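Local coordinates for epoxide hydrolase (Aspergillus niger, PDB 3G02), which probably hydrolyses epoxides to vicinal diols, in a variant made enantioselective by directed evolution, at residues A[73-76]-A[77-81]; A[299-302]-A[303-307]; A[135-138]-A[139-142]. The protein carries 9 engineered substitutions. All blocks are in the same frame, centred on the assembly; numbering follows the deposited sequence. Where two conformers were deposited one is given.

Overall arrangement
Along the chain the three contacts follow in series, contact 1 (73-81), contact 3 (135-142) and contact 2 (299-307), and none nests in or crosses another. Contact 1 opens helix 75-82 within the N-terminal family region. Contact 3 closes the turn that leads from helix 126-135 into strand 143-148 of the central sheet. Contact 2 ends helix 292-304 and turns the chain into helix 307-311. Contacts 1 and 2 touch, their centres 14 Å apart, because F73 and W75 pack on S300, L301 and L304, tying helix 75-82 to helix 292-304. Contact 3 stands apart, its nearest atoms about 15 Å from contact 1 and about 22 Å from contact 2.

Contact 1 of 3, residues A[73-76]-A[77-81]; sequences FDWR and PFEAR
W75 and E79 join one turn apart at the N-terminal end of helix 75-82, a capped helix start in which side-chain bonds reinforce the backbone. The indole W75 NE1 donates to E79 OE2 over 3.0 Å. The carboxylate oxygen lies near the indole plane, whereas NE1 approaches OE2 69° out of the carboxylate plane, so the two flat groups stand almost at right angles. The other oxygen, E79 OE1, forms a salt bridge with R76 NH1 at 2.8 Å and is met on its syn side. R76 reaches it alongside E79, its chain bent at chi2 and pointing the same way. The two oxygens thus divide W75 and R76 between them.

F78 meets the remaining part of the indole. Its ring edge is turned to the face of the six-membered ring in an offset edge-to-face pair, with planes at 77° and F78 CD2 3.4 Å from W75 CZ3. W75 holds CG anti to its backbone N (chi1 174°), which lays the indole alongside the following turn, where F78 and E79 meet it. In the backbone of the same turn, E79 N donates to W75 O and A80 N to R76 O, the first helical bonds.

Further out, each carboxylate oxygen gains a second donor: I24 N for E79 OE2, and for E79 OE1 a water that also bonds R76 O. R76 NH2 bridges to D26, so the preceding chain holds both charged groups. D74 caps the start: its OD1 accepts from R76 N at 3.1 Å, from above the carboxylate plane.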
ATOM      1  N   PHE A  73      17.377  16.989 -13.910  1.00 17.19           N
ATOM      2  CA  PHE A  73      16.988  15.889 -14.792  1.00 16.12           C
ATOM      3  C   PHE A  73      16.625  16.313 -16.215  1.00 15.89           C
ATOM      4  O   PHE A  73      15.854  17.249 -16.420  1.00 15.88           O
ATOM      5  CB  PHE A  73      15.840  15.081 -14.173  1.00 15.73           C
ATOM      6  CG  PHE A  73      15.446  13.873 -14.982  1.00 14.63           C
ATOM      7  CD1 PHE A  73      16.233  12.724 -14.968  1.00 14.64           C
ATOM      8  CD2 PHE A  73      14.297  13.887 -15.761  1.00 14.19           C
ATOM      9  CE1 PHE A  73      15.875  11.602 -15.719  1.00 14.31           C
ATOM     10  CE2 PHE A  73      13.930  12.771 -16.515  1.00 13.80           C
ATOM     11  CZ  PHE A  73      14.724  11.626 -16.493  1.00 14.79           C
ATOM     12  N   ASP A  74      17.181  15.595 -17.188  1.00 15.42           N
ATOM     13  CA  ASP A  74      16.840  15.788 -18.592  1.00 15.57           C
ATOM     14  C   ASP A  74      16.508  14.432 -19.216  1.00 14.56           C
ATOM     15  O   ASP A  74      17.344  13.527 -19.260  1.00 14.64           O
ATOM     16  CB  ASP A  74      17.989  16.484 -19.338  1.00 15.99           C
ATOM     17  CG  ASP A  74      17.642  16.843 -20.789  1.00 17.52           C
ATOM     18  OD1 ASP A  74      16.488  16.641 -21.237  1.00 19.24           O
ATOM     19  OD2 ASP A  74      18.555  17.335 -21.488  1.00 20.28           O
ATOM     20  N   TRP A  75      15.274  14.306 -19.693  1.00 14.03           N
ATOM     21  CA  TRP A  75      14.802  13.081 -20.328  1.00 13.39           C
ATOM     22  C   TRP A  75      15.549  12.741 -21.624  1.00 13.36           C
ATOM     23  O   TRP A  75      15.777  11.567 -21.922  1.00 13.16           O
ATOM     24  CB  TRP A  75      13.298  13.192 -20.602  1.00 13.02           C
ATOM     25  CG  TRP A  75      12.737  12.045 -21.378  1.00 12.63           C
ATOM     26  CD1 TRP A  75      12.428  12.031 -22.709  1.00 12.68           C
ATOM     27  CD2 TRP A  75      12.435  10.733 -20.881  1.00 11.49           C
ATOM     28  NE1 TRP A  75      11.946  10.799 -23.070  1.00 12.26           N
ATOM     29  CE2 TRP A  75      11.936   9.981 -21.969  1.00 11.73           C
ATOM     30  CE3 TRP A  75      12.528  10.123 -19.621  1.00 11.89           C
ATOM     31  CZ2 TRP A  75      11.532   8.648 -21.836  1.00 12.06           C
ATOM     32  CZ3 TRP A  75      12.126   8.801 -19.490  1.00 11.98           C
ATOM     33  CH2 TRP A  75      11.638   8.075 -20.594  1.00 12.29           C
ATOM     34  N   ARG A  76      15.923  13.766 -22.388  1.00 13.68           N
ATOM     35  CA  ARG A  76      16.433  13.552 -23.751  1.00 13.70           C
ATOM     36  C   ARG A  76      17.687  12.668 -23.887  1.00 13.33           C
ATOM     37  O   ARG A  76      17.703  11.782 -24.743  1.00 13.58           O
ATOM     38  CB  ARG A  76      16.605  14.881 -24.505  1.00 13.97           C
ATOM     39  CG  ARG A  76      15.311  15.648 -24.752  1.00 14.77           C
ATOM     40  CD  ARG A  76      14.333  14.882 -25.638  1.00 15.58           C
ATOM     41  NE  ARG A  76      13.102  15.644 -25.839  1.00 17.07           N
ATOM     42  CZ  ARG A  76      11.905  15.109 -26.064  1.00 16.21           C
ATOM     43  NH1 ARG A  76      11.749  13.792 -26.104  1.00 16.26           N
ATOM     44  NH2 ARG A  76      10.851  15.898 -26.230  1.00 16.26           N
ATOM     45  N   PRO A  77      18.737  12.896 -23.064  1.00 13.23           N
ATOM     46  CA  PRO A  77      19.882  11.973 -23.113  1.00 13.20           C
ATOM     47  C   PRO A  77      19.525  10.515 -22.802  1.00 12.84           C
ATOM     48  O   PRO A  77      20.060   9.599 -23.433  1.00 13.05           O
ATOM     49  CB  PRO A  77      20.827  12.532 -22.043  1.00 13.31           C
ATOM     50  CG  PRO A  77      20.481  13.978 -21.964  1.00 13.41           C
ATOM     51  CD  PRO A  77      18.983  13.995 -22.113  1.00 13.19           C
ATOM     52  N   PHE A  78      18.630  10.303 -21.838  1.00 12.54           N
ATOM     53  CA  PHE A  78      18.151   8.959 -21.534  1.00 11.97           C
ATOM     54  C   PHE A  78      17.378   8.371 -22.711  1.00 11.93           C
ATOM     55  O   PHE A  78      17.588   7.215 -23.080  1.00 11.52           O
ATOM     56  CB  PHE A  78      17.294   8.974 -20.266  1.00 11.79           C
ATOM     57  CG  PHE A  78      16.674   7.644 -19.924  1.00 11.55           C
ATOM     58  CD1 PHE A  78      17.460   6.516 -19.697  1.00 11.56           C
ATOM     59  CD2 PHE A  78      15.294   7.530 -19.806  1.00 11.15           C
ATOM     60  CE1 PHE A  78      16.873   5.291 -19.370  1.00 12.07           C
ATOM     61  CE2 PHE A  78      14.700   6.314 -19.480  1.00 11.53           C
ATOM     62  CZ  PHE A  78      15.490   5.193 -19.262  1.00 11.34           C
ATOM     63  N   GLU A  79      16.495   9.176 -23.297  1.00 12.14           N
ATOM     64  CA  GLU A  79      15.742   8.773 -24.480  1.00 12.50           C
ATOM     65  C   GLU A  79      16.683   8.384 -25.622  1.00 12.72           C
ATOM     66  O   GLU A  79      16.452   7.387 -26.307  1.00 12.84           O
ATOM     67  CB  GLU A  79      14.814   9.901 -24.915  1.00 12.60           C
ATOM     68  CG  GLU A  79      13.873   9.559 -26.044  1.00 13.07           C
ATOM     69  CD  GLU A  79      12.945  10.708 -26.358  1.00 14.07           C
ATOM     70  OE1 GLU A  79      13.426  11.727 -26.901  1.00 14.71           O
ATOM     71  OE2 GLU A  79      11.742  10.602 -26.045  1.00 14.58           O
ATOM     72  N   ALA A  80      17.750   9.159 -25.808  1.00 13.26           N
ATOM     73  CA  ALA A  80      18.753   8.840 -26.825  1.00 13.69           C
ATOM     74  C   ALA A  80      19.422   7.494 -26.554  1.00 13.98           C
ATOM     75  O   ALA A  80      19.681   6.724 -27.485  1.00 14.08           O
ATOM     76  CB  ALA A  80      19.788   9.947 -26.922  1.00 13.73           C
ATOM     77  N   ARG A  81      19.683   7.209 -25.279  1.00 14.07           N
ATOM     78  CA  ARG A  81      20.228   5.911 -24.881  1.00 14.52           C
ATOM     79  C   ARG A  81      19.239   4.780 -25.182  1.00 14.44           C
ATOM     80  O   ARG A  81      19.632   3.725 -25.678  1.00 14.74           O
ATOM     81  CB  ARG A  81      20.620   5.910 -23.401  1.00 14.76           C
ATOM     82  CG  ARG A  81      21.340   4.645 -22.951  1.00 16.29           C
ATOM     83  CD  ARG A  81      22.047   4.845 -21.618  1.00 18.28           C
ATOM     84  NE  ARG A  81      21.124   4.867 -20.484  1.00 19.63           N
ATOM     85  CZ  ARG A  81      20.669   3.784 -19.853  1.00 20.63           C
ATOM     86  NH1 ARG A  81      21.036   2.570 -20.243  1.00 20.80           N
ATOM     87  NH2 ARG A  81      19.840   3.917 -18.827  1.00 20.40           N
TER
HETATM   88  O   HOH W   1      19.056  11.640 -18.942  1.00 29.77           O
HETATM   89  O   HOH W   2      16.067  11.894 -27.513  1.00 21.82           O

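Contact 2 of 3, residues A[299-302]-A[303-307]; sequences VSLY and WLTES
Y302 and S307 close the end of helix 292-304 in a Schellman motif: S307 N donates to Y302 O at 3.0 Å, and E306 N to W303 O. E306, at the C-prime position, has the positive phi (48°) that reverses the chain. The side chains confirm the closure, for S307 CB lies over one face of the tyrosine ring, 3.8 Å from its centroid and 19° off the ring normal, a CH-pi contact. Y302 chi1 is -96°, well off the usual staggered value, and this turns one ring face to S307 CB.

The packed part is also rich in polar bonds. T305 OG1 donates to L301 O at 2.7 Å, tilted from the carbonyl plane, and accepts from S307 OG over the same distance, 2.7 Å. Its hydroxyl sits between its own backbone N and carbonyl carbon, turned back to the helix end. By contrast, T305 N makes only weak bonds, to L301 O and Y302 O, so the hydroxyl supplies the firmer link to L301 O at the last turn of the helix.

The loose side belongs to E306, whose side chain makes no close contact with 299-302; L304 and T305 are also partly exposed. E306 leads away from the helix end toward P43 of the second subunit, and its carboxylate has a long, weak ion pair with K40 of that chain.

On the buried side, Y302 OH bonds to G120 O, and its side chain is about 8 Å from those of D193 and Y315, the predicted nucleophile and proton donor. S307 OG accepts from T154 N. W303 packs on helices 26-38 and 271-284, while S300, L301 and L304 pack on W75 of helix 75-82.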
ATOM      1  N   VAL A 299      11.672   5.873 -13.025  1.00  7.73           N
ATOM      2  CA  VAL A 299      10.387   6.403 -12.578  1.00  7.65           C
ATOM      3  C   VAL A 299       9.737   7.268 -13.664  1.00  7.68           C
ATOM      4  O   VAL A 299       8.536   7.149 -13.916  1.00  8.03           O
ATOM      5  CB  VAL A 299      10.515   7.157 -11.227  1.00  7.72           C
ATOM      6  CG1 VAL A 299       9.220   7.862 -10.863  1.00  7.29           C
ATOM      7  CG2 VAL A 299      10.902   6.184 -10.109  1.00  8.17           C
ATOM      8  N   SER A 300      10.530   8.117 -14.318  1.00  7.72           N
ATOM      9  CA  SER A 300      10.017   8.939 -15.419  1.00  7.70           C
ATOM     10  C   SER A 300       9.496   8.071 -16.558  1.00  7.58           C
ATOM     11  O   SER A 300       8.445   8.359 -17.123  1.00  7.69           O
ATOM     12  CB  SER A 300      11.091   9.898 -15.939  1.00  7.50           C
ATOM     13  OG  SER A 300      11.481  10.807 -14.925  1.00  8.31           O
ATOM     14  N   LEU A 301      10.224   7.001 -16.876  1.00  7.81           N
ATOM     15  CA  LEU A 301       9.802   6.046 -17.895  1.00  8.13           C
ATOM     16  C   LEU A 301       8.438   5.443 -17.557  1.00  7.76           C
ATOM     17  O   LEU A 301       7.549   5.395 -18.406  1.00  8.11           O
ATOM     18  CB  LEU A 301      10.857   4.950 -18.059  1.00  8.23           C
ATOM     19  CG  LEU A 301      10.544   3.768 -18.980  1.00  9.10           C
ATOM     20  CD1 LEU A 301      10.312   4.210 -20.429  1.00 10.23           C
ATOM     21  CD2 LEU A 301      11.663   2.738 -18.886  1.00  8.99           C
ATOM     22  N   TYR A 302       8.278   4.998 -16.311  1.00  7.48           N
ATOM     23  CA  TYR A 302       6.982   4.492 -15.850  1.00  7.31           C
ATOM     24  C   TYR A 302       5.890   5.557 -15.927  1.00  7.44           C
ATOM     25  O   TYR A 302       4.765   5.276 -16.360  1.00  7.44           O
ATOM     26  CB  TYR A 302       7.090   3.971 -14.415  1.00  7.38           C
ATOM     27  CG  TYR A 302       7.305   2.481 -14.303  1.00  7.10           C
ATOM     28  CD1 TYR A 302       8.319   1.839 -15.019  1.00  8.11           C
ATOM     29  CD2 TYR A 302       6.506   1.708 -13.459  1.00  7.76           C
ATOM     30  CE1 TYR A 302       8.520   0.467 -14.909  1.00  8.04           C
ATOM     31  CE2 TYR A 302       6.704   0.340 -13.338  1.00  7.54           C
ATOM     32  CZ  TYR A 302       7.714  -0.274 -14.063  1.00  6.54           C
ATOM     33  OH  TYR A 302       7.900  -1.627 -13.939  1.00  6.52           O
ATOM     34  N   TRP A 303       6.222   6.778 -15.512  1.00  7.58           N
ATOM     35  CA  TRP A 303       5.246   7.869 -15.495  1.00  8.30           C
ATOM     36  C   TRP A 303       4.731   8.181 -16.897  1.00  8.51           C
ATOM     37  O   TRP A 303       3.516   8.240 -17.134  1.00  8.69           O
ATOM     38  CB  TRP A 303       5.846   9.135 -14.881  1.00  8.51           C
ATOM     39  CG  TRP A 303       4.896  10.297 -14.950  1.00  8.66           C
ATOM     40  CD1 TRP A 303       4.881  11.292 -15.890  1.00  9.59           C
ATOM     41  CD2 TRP A 303       3.805  10.570 -14.062  1.00  8.25           C
ATOM     42  NE1 TRP A 303       3.854  12.169 -15.637  1.00 10.07           N
ATOM     43  CE2 TRP A 303       3.177  11.752 -14.521  1.00  9.01           C
ATOM     44  CE3 TRP A 303       3.295   9.930 -12.922  1.00  8.89           C
ATOM     45  CZ2 TRP A 303       2.071  12.312 -13.875  1.00  9.45           C
ATOM     46  CZ3 TRP A 303       2.189  10.485 -12.283  1.00  9.00           C
ATOM     47  CH2 TRP A 303       1.591  11.665 -12.761  1.00  9.29           C
ATOM     48  N   LEU A 304       5.674   8.352 -17.817  1.00  8.69           N
ATOM     49  CA  LEU A 304       5.369   8.790 -19.178  1.00  8.93           C
ATOM     50  C   LEU A 304       4.655   7.742 -20.026  1.00  9.33           C
ATOM     51  O   LEU A 304       4.112   8.061 -21.083  1.00 10.12           O
ATOM     52  CB  LEU A 304       6.647   9.274 -19.873  1.00  8.84           C
ATOM     53  CG  LEU A 304       7.304  10.513 -19.255  1.00  8.92           C
ATOM     54  CD1 LEU A 304       8.743  10.669 -19.732  1.00 10.03           C
ATOM     55  CD2 LEU A 304       6.486  11.769 -19.572  1.00  8.76           C
ATOM     56  N   THR A 305       4.645   6.494 -19.554  1.00  8.96           N
ATOM     57  CA  THR A 305       3.994   5.395 -20.262  1.00  8.62           C
ATOM     58  C   THR A 305       2.797   4.836 -19.489  1.00  8.75           C
ATOM     59  O   THR A 305       2.210   3.832 -19.891  1.00  8.83           O
ATOM     60  CB  THR A 305       4.985   4.250 -20.528  1.00  8.76           C
ATOM     61  OG1 THR A 305       5.554   3.815 -19.286  1.00  7.68           O
ATOM     62  CG2 THR A 305       6.104   4.710 -21.463  1.00  9.17           C
ATOM     63  N   GLU A 306       2.441   5.491 -18.381  1.00  8.84           N
ATOM     64  CA  GLU A 306       1.353   5.029 -17.506  1.00  9.32           C
ATOM     65  C   GLU A 306       1.488   3.538 -17.191  1.00  8.45           C
ATOM     66  O   GLU A 306       0.508   2.790 -17.227  1.00  8.68           O
ATOM     67  CB  GLU A 306      -0.020   5.338 -18.122  1.00  9.38           C
ATOM     68  CG  GLU A 306      -0.294   6.830 -18.297  1.00 10.93           C
ATOM     69  CD  GLU A 306      -1.596   7.124 -19.023  1.00 12.11           C
ATOM     70  OE1 GLU A 306      -1.869   6.483 -20.064  1.00 16.24           O
ATOM     71  OE2 GLU A 306      -2.346   8.006 -18.556  1.00 16.38           O
ATOM     72  N   SER A 307       2.716   3.122 -16.890  1.00  7.88           N
ATOM     73  CA  SER A 307       3.031   1.716 -16.640  1.00  7.38           C
ATOM     74  C   SER A 307       2.384   1.168 -15.382  1.00  7.07           C
ATOM     75  O   SER A 307       1.810   0.079 -15.409  1.00  7.42           O
ATOM     76  CB  SER A 307       4.541   1.513 -16.535  1.00  7.20           C
ATOM     77  OG  SER A 307       5.164   1.617 -17.799  1.00  7.13           O
TER

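Contact 3 of 3, residues A[135-138]-A[139-142]; sequences EYTP and ETLP
T137 O accepts from two backbone donors of the same turn: L141 N at 2.8 Å, close to the line of the carbonyl bond, and T140 N at 3.0 Å, from well above the carbonyl plane. The two directions differ enough that both donors fit on one oxygen. Separate side-chain bonds brace the same turn. T140 OG1 accepts from T137 N at 2.9 Å with a fairly straight N-H...O angle of 162°, across the turn. T140 reaches it because its hydroxyl is turned between the backbone N and carbonyl carbon (chi1 63°). A weak bond runs the other way, from T140 N to T137 OG1. T137 OG1, in turn, donates to E139 OE1 at 2.7 Å, meeting the carboxylate on its anti side. E139 folds back over the turn to do so, its chain bent at chi2. This pair lies on an exposed surface that touches a crystal neighbour, so the lattice may influence it.

At the other end, Y136 and P142 supply the apolar closure. P142 CD sits over the centre of the tyrosine ring, 3.5 Å from the centroid and 13° off its normal, a CH-pi contact, and T140 OG1 lies at the ring edge. L141 O bonds to S104 OG, and P142, just before strand 143-148, pairs through its backbone with V110 at the start of strand 110-115.

With P138 and E139 both in helical phi and psi, residues 137-140 form a type I beta-turn, enclosed in the alpha-turn closed by L141 N to T137 O, here part of the connection from helix 126-135 to strand 143-148 in the alpha/beta hydrolase fold.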
ATOM      1  N   GLU A 135      31.340  -6.763 -27.749  1.00 13.13           N
ATOM      2  CA  GLU A 135      32.150  -7.980 -27.768  1.00 12.89           C
ATOM      3  C   GLU A 135      31.937  -8.850 -29.002  1.00 12.71           C
ATOM      4  O   GLU A 135      32.647  -9.836 -29.199  1.00 12.10           O
ATOM      5  CB  GLU A 135      31.872  -8.795 -26.507  1.00 13.32           C
ATOM      6  CG  GLU A 135      32.402  -8.134 -25.246  1.00 13.81           C
ATOM      7  CD  GLU A 135      31.815  -8.716 -23.974  1.00 15.52           C
ATOM      8  OE1 GLU A 135      31.385  -9.888 -23.984  1.00 15.77           O
ATOM      9  OE2 GLU A 135      31.778  -7.987 -22.960  1.00 16.83           O
ATOM     10  N   TYR A 136      30.950  -8.479 -29.814  1.00 13.10           N
ATOM     11  CA  TYR A 136      30.588  -9.226 -31.014  1.00 13.73           C
ATOM     12  C   TYR A 136      30.147  -8.283 -32.126  1.00 14.07           C
ATOM     13  O   TYR A 136      29.775  -7.139 -31.873  1.00 14.14           O
ATOM     14  CB  TYR A 136      29.438 -10.196 -30.709  1.00 13.89           C
ATOM     15  CG  TYR A 136      29.782 -11.321 -29.756  1.00 14.06           C
ATOM     16  CD1 TYR A 136      30.456 -12.454 -30.204  1.00 14.29           C
ATOM     17  CD2 TYR A 136      29.421 -11.257 -28.408  1.00 14.33           C
ATOM     18  CE1 TYR A 136      30.772 -13.490 -29.338  1.00 14.24           C
ATOM     19  CE2 TYR A 136      29.733 -12.289 -27.533  1.00 14.16           C
ATOM     20  CZ  TYR A 136      30.409 -13.404 -28.006  1.00 14.49           C
ATOM     21  OH  TYR A 136      30.721 -14.432 -27.154  1.00 16.00           O
ATOM     22  N   THR A 137      30.185  -8.779 -33.360  1.00 14.64           N
ATOM     23  CA  THR A 137      29.518  -8.118 -34.474  1.00 15.47           C
ATOM     24  C   THR A 137      28.275  -8.952 -34.797  1.00 15.78           C
ATOM     25  O   THR A 137      28.133 -10.056 -34.268  1.00 15.63           O
ATOM     26  CB  THR A 137      30.421  -8.029 -35.718  1.00 15.54           C
ATOM     27  OG1 THR A 137      30.586  -9.333 -36.281  1.00 16.11           O
ATOM     28  CG2 THR A 137      31.784  -7.427 -35.374  1.00 16.22           C
ATOM     29  N   PRO A 138      27.365  -8.429 -35.649  1.00 16.26           N
ATOM     30  CA  PRO A 138      26.222  -9.267 -36.045  1.00 16.88           C
ATOM     31  C   PRO A 138      26.646 -10.607 -36.653  1.00 17.44           C
ATOM     32  O   PRO A 138      25.937 -11.606 -36.513  1.00 17.67           O
ATOM     33  CB  PRO A 138      25.499  -8.403 -37.081  1.00 16.75           C
ATOM     34  CG  PRO A 138      25.844  -7.002 -36.694  1.00 16.51           C
ATOM     35  CD  PRO A 138      27.281  -7.083 -36.248  1.00 16.23           C
ATOM     36  N   GLU A 139      27.816 -10.621 -37.291  1.00 18.01           N
ATOM     37  CA  GLU A 139      28.372 -11.827 -37.900  1.00 18.37           C
ATOM     38  C   GLU A 139      28.860 -12.852 -36.867  1.00 17.90           C
ATOM     39  O   GLU A 139      28.862 -14.053 -37.132  1.00 18.11           O
ATOM     40  CB  GLU A 139      29.518 -11.463 -38.860  1.00 18.74           C
ATOM     41  CG  GLU A 139      29.121 -10.576 -40.054  1.00 21.02           C
ATOM     42  CD  GLU A 139      29.284  -9.078 -39.795  1.00 23.92           C
ATOM     43  OE1 GLU A 139      29.397  -8.665 -38.623  1.00 24.80           O
ATOM     44  OE2 GLU A 139      29.297  -8.302 -40.776  1.00 25.61           O
ATOM     45  N   THR A 140      29.272 -12.382 -35.690  1.00 17.05           N
ATOM     46  CA  THR A 140      29.861 -13.267 -34.681  1.00 16.33           C
ATOM     47  C   THR A 140      28.998 -13.529 -33.438  1.00 15.84           C
ATOM     48  O   THR A 140      29.272 -14.469 -32.685  1.00 15.51           O
ATOM     49  CB  THR A 140      31.264 -12.779 -34.237  1.00 16.60           C
ATOM     50  OG1 THR A 140      31.156 -11.493 -33.619  1.00 16.02           O
ATOM     51  CG2 THR A 140      32.200 -12.675 -35.434  1.00 17.20           C
ATOM     52  N   LEU A 141      27.972 -12.703 -33.236  0.50 15.52           N
ATOM     53  CA  LEU A 141      27.075 -12.834 -32.088  0.50 15.25           C
ATOM     54  C   LEU A 141      26.482 -14.244 -32.028  0.50 15.23           C
ATOM     55  O   LEU A 141      25.823 -14.676 -32.975  0.50 15.28           O
ATOM     56  CB  LEU A 141      25.967 -11.774 -32.156  0.50 15.14           C
ATOM     57  CG  LEU A 141      25.082 -11.537 -30.925  0.50 14.55           C
ATOM     58  CD1 LEU A 141      25.871 -10.920 -29.768  0.50 13.80           C
ATOM     59  CD2 LEU A 141      23.915 -10.640 -31.302  0.50 14.95           C
ATOM     60  N   PRO A 142      26.737 -14.973 -30.924  1.00 15.15           N
ATOM     61  CA  PRO A 142      26.291 -16.367 -30.812  1.00 14.90           C
ATOM     62  C   PRO A 142      24.813 -16.536 -30.471  1.00 14.72           C
ATOM     63  O   PRO A 142      24.279 -17.636 -30.609  1.00 14.72           O
ATOM     64  CB  PRO A 142      27.163 -16.921 -29.684  1.00 15.05           C
ATOM     65  CG  PRO A 142      27.438 -15.744 -28.820  1.00 15.05           C
ATOM     66  CD  PRO A 142      27.473 -14.541 -29.717  1.00 15.03           C
TER